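Local coordinates for activating signal cointegrator 1 complex subunit 2 (Homo sapiens, PDB 6YXQ), which binds K63-linked polyubiquitin and recruits ASCC3 and ALKBH3 to sites of DNA damage, and also takes part in the rescue of stalled ribosomes, at residues I165-V170 against T258-F263; L95-L99 against V127-F131; V208-I212 against Y252-T256. All blocks are in the same frame, centred on the assembly; numbering follows the deposited sequence.

Contact 1: residues I165-V170 against T258-F263; sequences ILDLCV and TTLWAF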
ATOM      1  N   ILE B 165      -1.783  -8.272   3.705  1.00 71.70           N
ATOM      2  CA  ILE B 165      -1.545  -8.958   2.439  1.00 68.23           C
ATOM      3  C   ILE B 165      -2.606  -8.570   1.413  1.00 68.11           C
ATOM      4  O   ILE B 165      -2.295  -8.282   0.245  1.00 62.02           O
ATOM      5  CB  ILE B 165      -1.496 -10.477   2.661  1.00 65.05           C
ATOM      6  CG1 ILE B 165      -0.205 -10.857   3.390  1.00 62.83           C
ATOM      7  CG2 ILE B 165      -1.608 -11.206   1.334  1.00 51.58           C
ATOM      8  CD1 ILE B 165      -0.200 -12.268   3.922  1.00 71.43           C
ATOM      9  N   LEU B 166      -3.873  -8.560   1.834  1.00 64.89           N
ATOM     10  CA  LEU B 166      -4.950  -8.135   0.947  1.00 65.76           C
ATOM     11  C   LEU B 166      -4.726  -6.708   0.466  1.00 60.98           C
ATOM     12  O   LEU B 166      -4.864  -6.412  -0.731  1.00 75.12           O
ATOM     13  CB  LEU B 166      -6.293  -8.260   1.669  1.00 62.47           C
ATOM     14  CG  LEU B 166      -7.076  -9.569   1.512  1.00 71.35           C
ATOM     15  CD1 LEU B 166      -6.215 -10.781   1.821  1.00 75.50           C
ATOM     16  CD2 LEU B 166      -8.296  -9.549   2.407  1.00 69.33           C
ATOM     17  N   ASP B 167      -4.383  -5.812   1.394  1.00 61.30           N
ATOM     18  CA  ASP B 167      -4.056  -4.440   1.027  1.00 60.29           C
ATOM     19  C   ASP B 167      -2.917  -4.410   0.020  1.00 66.91           C
ATOM     20  O   ASP B 167      -2.986  -3.701  -0.989  1.00 68.03           O
ATOM     21  CB  ASP B 167      -3.688  -3.632   2.275  1.00 57.77           C
ATOM     22  CG  ASP B 167      -4.883  -3.353   3.162  1.00 70.22           C
ATOM     23  OD1 ASP B 167      -5.985  -3.109   2.615  1.00 77.89           O
ATOM     24  OD2 ASP B 167      -4.717  -3.371   4.402  1.00 64.02           O
ATOM     25  N   LEU B 168      -1.855  -5.177   0.280  1.00 67.25           N
ATOM     26  CA  LEU B 168      -0.701  -5.180  -0.609  1.00 76.28           C
ATOM     27  C   LEU B 168      -1.111  -5.543  -2.023  1.00 78.76           C
ATOM     28  O   LEU B 168      -0.685  -4.898  -2.987  1.00 90.10           O
ATOM     29  CB  LEU B 168       0.358  -6.159  -0.105  1.00 61.78           C
ATOM     30  CG  LEU B 168       1.295  -5.632   0.973  1.00 68.77           C
ATOM     31  CD1 LEU B 168       2.155  -6.766   1.512  1.00 68.27           C
ATOM     32  CD2 LEU B 168       2.140  -4.509   0.400  1.00 70.77           C
ATOM     33  N   CYS B 169      -1.943  -6.579  -2.164  1.00 69.71           N
ATOM     34  CA  CYS B 169      -2.363  -7.028  -3.493  1.00 72.46           C
ATOM     35  C   CYS B 169      -3.212  -5.993  -4.197  1.00 63.33           C
ATOM     36  O   CYS B 169      -2.939  -5.655  -5.358  1.00 70.87           O
ATOM     37  CB  CYS B 169      -3.123  -8.354  -3.421  1.00 70.87           C
ATOM     38  SG  CYS B 169      -2.187  -9.718  -2.736  1.00 72.59           S
ATOM     39  N   VAL B 170      -4.259  -5.495  -3.529  1.00 66.20           N
ATOM     40  CA  VAL B 170      -5.113  -4.541  -4.231  1.00 63.15           C
ATOM     41  C   VAL B 170      -4.337  -3.272  -4.560  1.00 66.75           C
ATOM     42  O   VAL B 170      -4.653  -2.577  -5.535  1.00 76.51           O
ATOM     43  CB  VAL B 170      -6.380  -4.225  -3.425  1.00 61.52           C
ATOM     44  CG1 VAL B 170      -6.046  -3.513  -2.136  1.00 64.78           C
ATOM     45  CG2 VAL B 170      -7.344  -3.386  -4.245  1.00 62.06           C
ATOM     46  N   THR B 258     -13.242  -5.970  -4.957  1.00 56.58           N
ATOM     47  CA  THR B 258     -11.970  -5.689  -5.605  1.00 58.00           C
ATOM     48  C   THR B 258     -10.804  -6.239  -4.795  1.00 68.94           C
ATOM     49  O   THR B 258      -9.882  -6.842  -5.358  1.00 65.62           O
ATOM     50  CB  THR B 258     -11.825  -4.185  -5.820  1.00 60.07           C
ATOM     51  OG1 THR B 258     -12.963  -3.699  -6.537  1.00 66.87           O
ATOM     52  CG2 THR B 258     -10.579  -3.871  -6.605  1.00 55.50           C
ATOM     53  N   THR B 259     -10.833  -6.066  -3.468  1.00 62.81           N
ATOM     54  CA  THR B 259      -9.734  -6.545  -2.634  1.00 51.13           C
ATOM     55  C   THR B 259      -9.643  -8.066  -2.655  1.00 68.19           C
ATOM     56  O   THR B 259      -8.556  -8.629  -2.841  1.00 75.92           O
ATOM     57  CB  THR B 259      -9.902  -6.043  -1.204  1.00 55.60           C
ATOM     58  OG1 THR B 259     -10.101  -4.626  -1.219  1.00 74.03           O
ATOM     59  CG2 THR B 259      -8.665  -6.368  -0.390  1.00 57.38           C
ATOM     60  N   LEU B 260     -10.774  -8.752  -2.457  1.00 69.17           N
ATOM     61  CA  LEU B 260     -10.767 -10.210  -2.516  1.00 66.44           C
ATOM     62  C   LEU B 260     -10.286 -10.709  -3.876  1.00 71.39           C
ATOM     63  O   LEU B 260      -9.453 -11.626  -3.956  1.00 77.35           O
ATOM     64  CB  LEU B 260     -12.165 -10.741  -2.211  1.00 70.25           C
ATOM     65  CG  LEU B 260     -12.587 -10.635  -0.751  1.00 64.69           C
ATOM     66  CD1 LEU B 260     -13.939 -11.299  -0.532  1.00 67.03           C
ATOM     67  CD2 LEU B 260     -11.524 -11.269   0.116  1.00 59.30           C
ATOM     68  N   TRP B 261     -10.788 -10.111  -4.958  1.00 64.98           N
ATOM     69  CA  TRP B 261     -10.396 -10.566  -6.281  1.00 64.80           C
ATOM     70  C   TRP B 261      -8.915 -10.325  -6.533  1.00 70.96           C
ATOM     71  O   TRP B 261      -8.234 -11.189  -7.093  1.00 64.65           O
ATOM     72  CB  TRP B 261     -11.238  -9.874  -7.350  1.00 57.83           C
ATOM     73  CG  TRP B 261     -10.649 -10.051  -8.698  1.00 64.25           C
ATOM     74  CD1 TRP B 261     -10.827 -11.113  -9.540  1.00 73.66           C
ATOM     75  CD2 TRP B 261      -9.745  -9.162  -9.356  1.00 60.00           C
ATOM     76  NE1 TRP B 261     -10.099 -10.931 -10.691  1.00 76.99           N
ATOM     77  CE2 TRP B 261      -9.426  -9.739 -10.603  1.00 74.64           C
ATOM     78  CE3 TRP B 261      -9.179  -7.932  -9.015  1.00 51.59           C
ATOM     79  CZ2 TRP B 261      -8.569  -9.122 -11.512  1.00 62.32           C
ATOM     80  CZ3 TRP B 261      -8.329  -7.322  -9.919  1.00 64.65           C
ATOM     81  CH2 TRP B 261      -8.032  -7.918 -11.152  1.00 61.40           C
ATOM     82  N   ALA B 262      -8.398  -9.156  -6.146  1.00 72.01           N
ATOM     83  CA  ALA B 262      -6.978  -8.884  -6.339  1.00 67.00           C
ATOM     84  C   ALA B 262      -6.127  -9.860  -5.544  1.00 61.27           C
ATOM     85  O   ALA B 262      -5.097 -10.343  -6.031  1.00 70.31           O
ATOM     86  CB  ALA B 262      -6.656  -7.446  -5.941  1.00 61.21           C
ATOM     87  N   PHE B 263      -6.548 -10.171  -4.319  1.00 66.12           N
ATOM     88  CA  PHE B 263      -5.797 -11.132  -3.524  1.00 65.50           C
ATOM     89  C   PHE B 263      -5.743 -12.484  -4.215  1.00 65.25           C
ATOM     90  O   PHE B 263      -4.684 -13.113  -4.271  1.00 62.60           O
ATOM     91  CB  PHE B 263      -6.407 -11.273  -2.133  1.00 67.05           C
ATOM     92  CG  PHE B 263      -5.783 -12.361  -1.321  1.00 67.63           C
ATOM     93  CD1 PHE B 263      -4.411 -12.397  -1.134  1.00 52.50           C
ATOM     94  CD2 PHE B 263      -6.561 -13.358  -0.756  1.00 70.10           C
ATOM     95  CE1 PHE B 263      -3.828 -13.400  -0.387  1.00 64.41           C
ATOM     96  CE2 PHE B 263      -5.987 -14.366  -0.008  1.00 66.98           C
ATOM     97  CZ  PHE B 263      -4.616 -14.388   0.176  1.00 78.22           C
TER
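This is a buried, nearly perpendicular helix-helix crossing close to the centre of this largely helical chain, where helix 162-172 meets helix 243-266. Over the two segments the axes pass 8.0 Å apart at 85°, near enough for backbone to approach backbone: the CA atoms of Val170 and Ala262 are 5.2 Å apart, those of Cys169 and Phe263 5.4 Å. The small side chain at Ala262 permits this, since its CB lies 3.7 Å from Val170 CA, and Cys169 CB comes to 3.8 Å from Ala262 O. No hydrogen bond joins the segments; 418 Å² of mainly apolar surface is buried instead. Leu166 fills the space beside the crossing point, its CB 3.7 Å from Thr259 CG2 and its CD2 4.3 Å from Leu260 CD2. The hydroxyls of Thr258 and Thr259 bond elsewhere, to His318 and to the carbonyl of Asp255 respectively. Next to the crossing, Asp167 forms salt bridges with Arg104 and with Arg15 of the ASCC3 chain, so the helix pair lies at the interface with the partner that this N-terminal part of the protein binds. Three side chains of helix 162-172 contact the Phe263 ring: Ile165 CG2 is 3.6 Å from CE1 of Phe263, Cys169 SG makes a sulfur-aromatic contact at the ring edge, and Leu166 CD1 makes a CH-pi contact over one face, 3.7 Å from the Phe263 ring centroid and 17° off its normal.

Contact 2: residues L95-L99 against V127-F131; sequences LDSYL and VFLTF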
ATOM      1  N   LEU B  95       3.621   1.416   8.721  1.00 73.17           N
ATOM      2  CA  LEU B  95       3.307   0.720   7.477  1.00 70.96           C
ATOM      3  C   LEU B  95       1.864   0.223   7.468  1.00 79.74           C
ATOM      4  O   LEU B  95       1.176   0.305   6.439  1.00 69.86           O
ATOM      5  CB  LEU B  95       4.283  -0.434   7.263  1.00 78.94           C
ATOM      6  CG  LEU B  95       5.726  -0.037   6.942  1.00 80.82           C
ATOM      7  CD1 LEU B  95       6.701  -1.129   7.352  1.00 73.25           C
ATOM      8  CD2 LEU B  95       5.876   0.275   5.463  1.00 84.05           C
ATOM      9  N   ASP B  96       1.389  -0.297   8.606  1.00 78.99           N
ATOM     10  CA  ASP B  96      -0.019  -0.656   8.731  1.00 79.60           C
ATOM     11  C   ASP B  96      -0.915   0.547   8.465  1.00 82.87           C
ATOM     12  O   ASP B  96      -1.944   0.422   7.794  1.00 94.97           O
ATOM     13  CB  ASP B  96      -0.291  -1.232  10.122  1.00 90.83           C
ATOM     14  CG  ASP B  96      -1.621  -1.956  10.210  1.00 97.56           C
ATOM     15  OD1 ASP B  96      -2.663  -1.337   9.905  1.00106.38           O
ATOM     16  OD2 ASP B  96      -1.625  -3.147  10.587  1.00103.39           O
ATOM     17  N   SER B  97      -0.535   1.720   8.984  1.00 82.15           N
ATOM     18  CA  SER B  97      -1.313   2.936   8.759  1.00 76.63           C
ATOM     19  C   SER B  97      -1.425   3.241   7.277  1.00 69.11           C
ATOM     20  O   SER B  97      -2.521   3.510   6.761  1.00 82.49           O
ATOM     21  CB  SER B  97      -0.662   4.117   9.476  1.00 79.25           C
ATOM     22  OG  SER B  97      -0.085   3.713  10.699  1.00100.56           O
ATOM     23  N   TYR B  98      -0.288   3.225   6.578  1.00 58.11           N
ATOM     24  CA  TYR B  98      -0.311   3.514   5.148  1.00 57.21           C
ATOM     25  C   TYR B  98      -1.188   2.511   4.411  1.00 71.76           C
ATOM     26  O   TYR B  98      -2.087   2.895   3.659  1.00 69.10           O
ATOM     27  CB  TYR B  98       1.105   3.529   4.565  1.00 55.46           C
ATOM     28  CG  TYR B  98       1.130   3.765   3.066  1.00 70.59           C
ATOM     29  CD1 TYR B  98       1.097   5.055   2.542  1.00 86.28           C
ATOM     30  CD2 TYR B  98       1.174   2.700   2.175  1.00 73.79           C
ATOM     31  CE1 TYR B  98       1.110   5.275   1.165  1.00 89.35           C
ATOM     32  CE2 TYR B  98       1.188   2.912   0.800  1.00 78.61           C
ATOM     33  CZ  TYR B  98       1.157   4.198   0.301  1.00 75.73           C
ATOM     34  OH  TYR B  98       1.172   4.405  -1.061  1.00 69.99           O
ATOM     35  N   LEU B  99      -0.959   1.214   4.630  1.00 73.96           N
ATOM     36  CA  LEU B  99      -1.740   0.205   3.917  1.00 67.25           C
ATOM     37  C   LEU B  99      -3.233   0.356   4.195  1.00 72.36           C
ATOM     38  O   LEU B  99      -4.061   0.242   3.281  1.00 66.48           O
ATOM     39  CB  LEU B  99      -1.266  -1.194   4.305  1.00 70.56           C
ATOM     40  CG  LEU B  99       0.086  -1.647   3.752  1.00 68.20           C
ATOM     41  CD1 LEU B  99       0.404  -3.056   4.231  1.00 69.10           C
ATOM     42  CD2 LEU B  99       0.111  -1.569   2.235  1.00 59.38           C
ATOM     43  N   VAL B 127       7.052   2.096  -0.008  1.00 76.96           N
ATOM     44  CA  VAL B 127       6.360   1.071   0.768  1.00 71.62           C
ATOM     45  C   VAL B 127       6.439  -0.277   0.067  1.00 69.44           C
ATOM     46  O   VAL B 127       6.697  -1.313   0.701  1.00 73.06           O
ATOM     47  CB  VAL B 127       4.903   1.488   1.016  1.00 70.80           C
ATOM     48  CG1 VAL B 127       4.101   0.296   1.500  1.00 67.16           C
ATOM     49  CG2 VAL B 127       4.843   2.639   2.009  1.00 61.19           C
ATOM     50  N   PHE B 128       6.215  -0.296  -1.251  1.00 58.23           N
ATOM     51  CA  PHE B 128       6.341  -1.563  -1.963  1.00 64.63           C
ATOM     52  C   PHE B 128       7.741  -2.146  -1.813  1.00 80.45           C
ATOM     53  O   PHE B 128       7.897  -3.358  -1.616  1.00 90.61           O
ATOM     54  CB  PHE B 128       6.001  -1.396  -3.438  1.00 70.51           C
ATOM     55  CG  PHE B 128       6.162  -2.655  -4.225  1.00 77.40           C
ATOM     56  CD1 PHE B 128       5.242  -3.680  -4.102  1.00 77.71           C
ATOM     57  CD2 PHE B 128       7.245  -2.831  -5.071  1.00 88.15           C
ATOM     58  CE1 PHE B 128       5.392  -4.856  -4.823  1.00 80.88           C
ATOM     59  CE2 PHE B 128       7.400  -4.004  -5.794  1.00 85.02           C
ATOM     60  CZ  PHE B 128       6.473  -5.018  -5.669  1.00 68.91           C
ATOM     61  N   LEU B 129       8.776  -1.302  -1.894  1.00 87.59           N
ATOM     62  CA  LEU B 129      10.137  -1.831  -1.809  1.00 87.70           C
ATOM     63  C   LEU B 129      10.451  -2.348  -0.408  1.00 86.86           C
ATOM     64  O   LEU B 129      11.135  -3.369  -0.256  1.00 87.37           O
ATOM     65  CB  LEU B 129      11.153  -0.772  -2.236  1.00 73.57           C
ATOM     66  CG  LEU B 129      10.990  -0.274  -3.670  1.00 73.04           C
ATOM     67  CD1 LEU B 129      11.413   1.168  -3.770  1.00 89.05           C
ATOM     68  CD2 LEU B 129      11.766  -1.138  -4.647  1.00 70.92           C
ATOM     69  N   THR B 130       9.962  -1.659   0.624  1.00 75.47           N
ATOM     70  CA  THR B 130      10.119  -2.152   1.991  1.00 76.22           C
ATOM     71  C   THR B 130       9.482  -3.528   2.156  1.00 80.59           C
ATOM     72  O   THR B 130      10.082  -4.452   2.732  1.00 89.66           O
ATOM     73  CB  THR B 130       9.500  -1.157   2.967  1.00 71.10           C
ATOM     74  OG1 THR B 130      10.045   0.144   2.724  1.00 80.55           O
ATOM     75  CG2 THR B 130       9.777  -1.571   4.398  1.00 53.60           C
ATOM     76  N   PHE B 131       8.256  -3.686   1.658  1.00 73.34           N
ATOM     77  CA  PHE B 131       7.610  -4.983   1.811  1.00 70.62           C
ATOM     78  C   PHE B 131       8.313  -6.058   0.993  1.00 71.82           C
ATOM     79  O   PHE B 131       8.365  -7.215   1.421  1.00 81.81           O
ATOM     80  CB  PHE B 131       6.125  -4.875   1.470  1.00 62.55           C
ATOM     81  CG  PHE B 131       5.301  -4.430   2.633  1.00 58.80           C
ATOM     82  CD1 PHE B 131       4.988  -5.321   3.650  1.00 64.58           C
ATOM     83  CD2 PHE B 131       4.904  -3.108   2.758  1.00 58.03           C
ATOM     84  CE1 PHE B 131       4.255  -4.909   4.754  1.00 77.09           C
ATOM     85  CE2 PHE B 131       4.171  -2.687   3.864  1.00 64.12           C
ATOM     86  CZ  PHE B 131       3.845  -3.589   4.862  1.00 68.63           C
TER
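The axes of segments 95-99 and 127-131 run at 127° to each other, obliquely antiparallel, and approach no closer than 11.8 Å. Even the nearest CA atoms, those of Leu95 and Val127, are 7.4 Å apart, so the gap is bridged by side chains, with no hydrogen bond across it and 292 Å² buried. Val127 sits at the middle of the contact. Its CG2 lies over a face of the Tyr98 ring in a CH-pi contact, 4.0 Å from the Tyr98 centroid and 22° off the normal, and is 4.3 Å from Leu95 CD2. The segments belong to an oblique packing of helices 89-101 and 114-135 within the N-terminal helical region, and further helices extend this apolar core: Leu70, Leu73 and Leu74 of helix 53-75 pack against Thr130, while Leu168 of helix 162-172 packs against Phe131. Phe131 reaches between two leucines one turn apart, with its CE2 3.8 Å from Leu95 CD2 and its CZ 3.5 Å from Leu99 CD1. On other sides of their helices, Asp96 forms a salt bridge with Arg15 of the ASCC3 chain, and the Phe128 ring meets Phe173 of that chain.

Contact 3: residues V208-I212 against Y252-T256; sequences VFSNI and YLCDT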
ATOM      1  N   VAL B 208     -19.116  -9.954   6.537  1.00 57.22           N
ATOM      2  CA  VAL B 208     -19.233  -8.721   5.763  1.00 66.02           C
ATOM      3  C   VAL B 208     -20.427  -8.803   4.819  1.00 70.11           C
ATOM      4  O   VAL B 208     -21.373  -8.009   4.912  1.00 74.48           O
ATOM      5  CB  VAL B 208     -17.927  -8.447   4.999  1.00 71.16           C
ATOM      6  CG1 VAL B 208     -18.060  -7.190   4.152  1.00 67.77           C
ATOM      7  CG2 VAL B 208     -16.759  -8.337   5.972  1.00 72.78           C
ATOM      8  N   PHE B 209     -20.444  -9.824   3.961  1.00 66.75           N
ATOM      9  CA  PHE B 209     -21.511  -9.958   2.971  1.00 62.95           C
ATOM     10  C   PHE B 209     -22.886  -9.965   3.626  1.00 72.52           C
ATOM     11  O   PHE B 209     -23.761  -9.173   3.251  1.00 82.31           O
ATOM     12  CB  PHE B 209     -21.284 -11.214   2.123  1.00 50.44           C
ATOM     13  CG  PHE B 209     -20.183 -11.050   1.112  1.00 53.30           C
ATOM     14  CD1 PHE B 209     -20.417 -10.411  -0.093  1.00 60.94           C
ATOM     15  CD2 PHE B 209     -18.902 -11.486   1.392  1.00 55.30           C
ATOM     16  CE1 PHE B 209     -19.395 -10.234  -1.013  1.00 59.42           C
ATOM     17  CE2 PHE B 209     -17.879 -11.316   0.474  1.00 60.90           C
ATOM     18  CZ  PHE B 209     -18.129 -10.688  -0.728  1.00 61.79           C
ATOM     19  N   SER B 210     -23.082 -10.805   4.651  1.00 66.83           N
ATOM     20  CA  SER B 210     -24.403 -10.851   5.273  1.00 75.74           C
ATOM     21  C   SER B 210     -24.773  -9.491   5.846  1.00 79.05           C
ATOM     22  O   SER B 210     -25.914  -9.033   5.689  1.00 96.17           O
ATOM     23  CB  SER B 210     -24.469 -11.934   6.349  1.00 68.26           C
ATOM     24  OG  SER B 210     -23.234 -12.081   7.007  1.00 82.19           O
ATOM     25  N   ASN B 211     -23.803  -8.805   6.459  1.00 65.65           N
ATOM     26  CA  ASN B 211     -24.055  -7.467   6.976  1.00 65.25           C
ATOM     27  C   ASN B 211     -24.625  -6.572   5.890  1.00 77.95           C
ATOM     28  O   ASN B 211     -25.657  -5.917   6.084  1.00 93.58           O
ATOM     29  CB  ASN B 211     -22.768  -6.878   7.546  1.00 69.37           C
ATOM     30  CG  ASN B 211     -22.418  -7.472   8.888  1.00 79.29           C
ATOM     31  OD1 ASN B 211     -23.301  -7.920   9.629  1.00 74.69           O
ATOM     32  ND2 ASN B 211     -21.129  -7.488   9.213  1.00 72.94           N
ATOM     33  N   ILE B 212     -23.988  -6.579   4.716  1.00 76.18           N
ATOM     34  CA  ILE B 212     -24.491  -5.806   3.585  1.00 69.74           C
ATOM     35  C   ILE B 212     -25.953  -6.153   3.337  1.00 73.47           C
ATOM     36  O   ILE B 212     -26.830  -5.278   3.343  1.00 75.29           O
ATOM     37  CB  ILE B 212     -23.613  -6.054   2.345  1.00 70.63           C
ATOM     38  CG1 ILE B 212     -22.207  -5.482   2.594  1.00 59.73           C
ATOM     39  CG2 ILE B 212     -24.267  -5.490   1.084  1.00 68.67           C
ATOM     40  CD1 ILE B 212     -21.181  -5.790   1.520  1.00 54.63           C
ATOM     41  N   TYR B 252     -18.523   0.090   0.030  1.00 66.76           N
ATOM     42  CA  TYR B 252     -18.014  -1.024   0.820  1.00 71.71           C
ATOM     43  C   TYR B 252     -17.988  -2.309   0.004  1.00 70.89           C
ATOM     44  O   TYR B 252     -16.996  -3.047   0.012  1.00 73.34           O
ATOM     45  CB  TYR B 252     -18.888  -1.180   2.063  1.00 80.89           C
ATOM     46  CG  TYR B 252     -18.362  -2.103   3.135  1.00 67.29           C
ATOM     47  CD1 TYR B 252     -17.003  -2.207   3.402  1.00 71.86           C
ATOM     48  CD2 TYR B 252     -19.235  -2.856   3.897  1.00 64.12           C
ATOM     49  CE1 TYR B 252     -16.532  -3.052   4.394  1.00 65.53           C
ATOM     50  CE2 TYR B 252     -18.776  -3.696   4.886  1.00 77.91           C
ATOM     51  CZ  TYR B 252     -17.428  -3.792   5.130  1.00 73.44           C
ATOM     52  OH  TYR B 252     -16.993  -4.635   6.120  1.00 82.16           O
ATOM     53  N   LEU B 253     -19.077  -2.590  -0.716  1.00 74.36           N
ATOM     54  CA  LEU B 253     -19.142  -3.806  -1.518  1.00 64.89           C
ATOM     55  C   LEU B 253     -18.082  -3.802  -2.612  1.00 69.67           C
ATOM     56  O   LEU B 253     -17.410  -4.816  -2.837  1.00 82.11           O
ATOM     57  CB  LEU B 253     -20.538  -3.958  -2.120  1.00 58.49           C
ATOM     58  CG  LEU B 253     -20.721  -5.103  -3.117  1.00 61.03           C
ATOM     59  CD1 LEU B 253     -20.601  -6.470  -2.446  1.00 52.76           C
ATOM     60  CD2 LEU B 253     -22.058  -4.962  -3.816  1.00 54.27           C
ATOM     61  N   CYS B 254     -17.921  -2.668  -3.303  1.00 65.19           N
ATOM     62  CA  CYS B 254     -16.924  -2.544  -4.364  1.00 71.88           C
ATOM     63  C   CYS B 254     -15.512  -2.737  -3.824  1.00 68.51           C
ATOM     64  O   CYS B 254     -14.704  -3.468  -4.415  1.00 61.36           O
ATOM     65  CB  CYS B 254     -17.054  -1.179  -5.041  1.00 70.24           C
ATOM     66  SG  CYS B 254     -15.833  -0.889  -6.338  1.00 80.36           S
ATOM     67  N   ASP B 255     -15.190  -2.071  -2.707  1.00 58.42           N
ATOM     68  CA  ASP B 255     -13.876  -2.256  -2.102  1.00 74.27           C
ATOM     69  C   ASP B 255     -13.654  -3.713  -1.733  1.00 72.02           C
ATOM     70  O   ASP B 255     -12.577  -4.267  -1.989  1.00 59.40           O
ATOM     71  CB  ASP B 255     -13.716  -1.368  -0.866  1.00 82.97           C
ATOM     72  CG  ASP B 255     -12.385  -1.599  -0.135  1.00 78.91           C
ATOM     73  OD1 ASP B 255     -11.430  -0.839  -0.390  1.00 85.78           O
ATOM     74  OD2 ASP B 255     -12.296  -2.511   0.705  1.00 70.50           O
ATOM     75  N   THR B 256     -14.678  -4.353  -1.159  1.00 67.79           N
ATOM     76  CA  THR B 256     -14.544  -5.724  -0.680  1.00 68.31           C
ATOM     77  C   THR B 256     -14.299  -6.692  -1.832  1.00 67.34           C
ATOM     78  O   THR B 256     -13.397  -7.542  -1.767  1.00 66.33           O
ATOM     79  CB  THR B 256     -15.800  -6.118   0.097  1.00 67.34           C
ATOM     80  OG1 THR B 256     -16.055  -5.147   1.120  1.00 79.47           O
ATOM     81  CG2 THR B 256     -15.631  -7.485   0.722  1.00 63.97           C
TER
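Tyr252, the first residue of its segment, belongs to an antiparallel helix pairing in which helix 243-266 packs along helix 193-216, the segment axes being 11.2 Å apart at 159°. Its ring lies against two residues one turn apart on the other helix: Val208 CG1 is 3.6 Å from Tyr252 CZ, and Ile212 CG1 is 4.2 Å from Tyr252 CD2. Leu253 follows with its CD1 4.1 Å from Ile212 CD1 and 4.2 Å from Phe209 CE1; Phe286 of helix 279-300 extends this cluster, touching Leu253 and Ile212 and meeting the Phe209 ring edge-to-face. Cys254 and Asp255 lie on another side of the helix, where Asp255 OD2 accepts a hydrogen bond from Leu10 N of the ASCC3 chain. One turn after Tyr252, Thr256 returns to the interface, its CG2 4.3 Å from Phe209 CZ. The Thr256 hydroxyl is satisfied within its own helix, OG1 donating a 2.6 Å hydrogen bond to Tyr252 O.

How the contacts relate
From the N terminus, contact 2 comes first and closes a span of 27 residues between its segments, which lie on helices 89-101 and 114-135. Contact 1 opens after it has closed, so the two are in series, yet they touch in space: Leu168 CD1 lies 3.8 Å from Phe131 CD1. Contact 1 spans 87 residues, and contact 3 is nested inside that loop. Both end on helix 243-266, where contact 3 uses the turn just before that of contact 1; Leu260 CD1 meets Phe209 CE2 at 4.1 Å. Contacts 2 and 3 do not touch; their nearest atoms are about 8 Å apart. Contact 1, whose centre is about 14 Å from each of theirs, touches both and so links the N-terminal helices to the later ones.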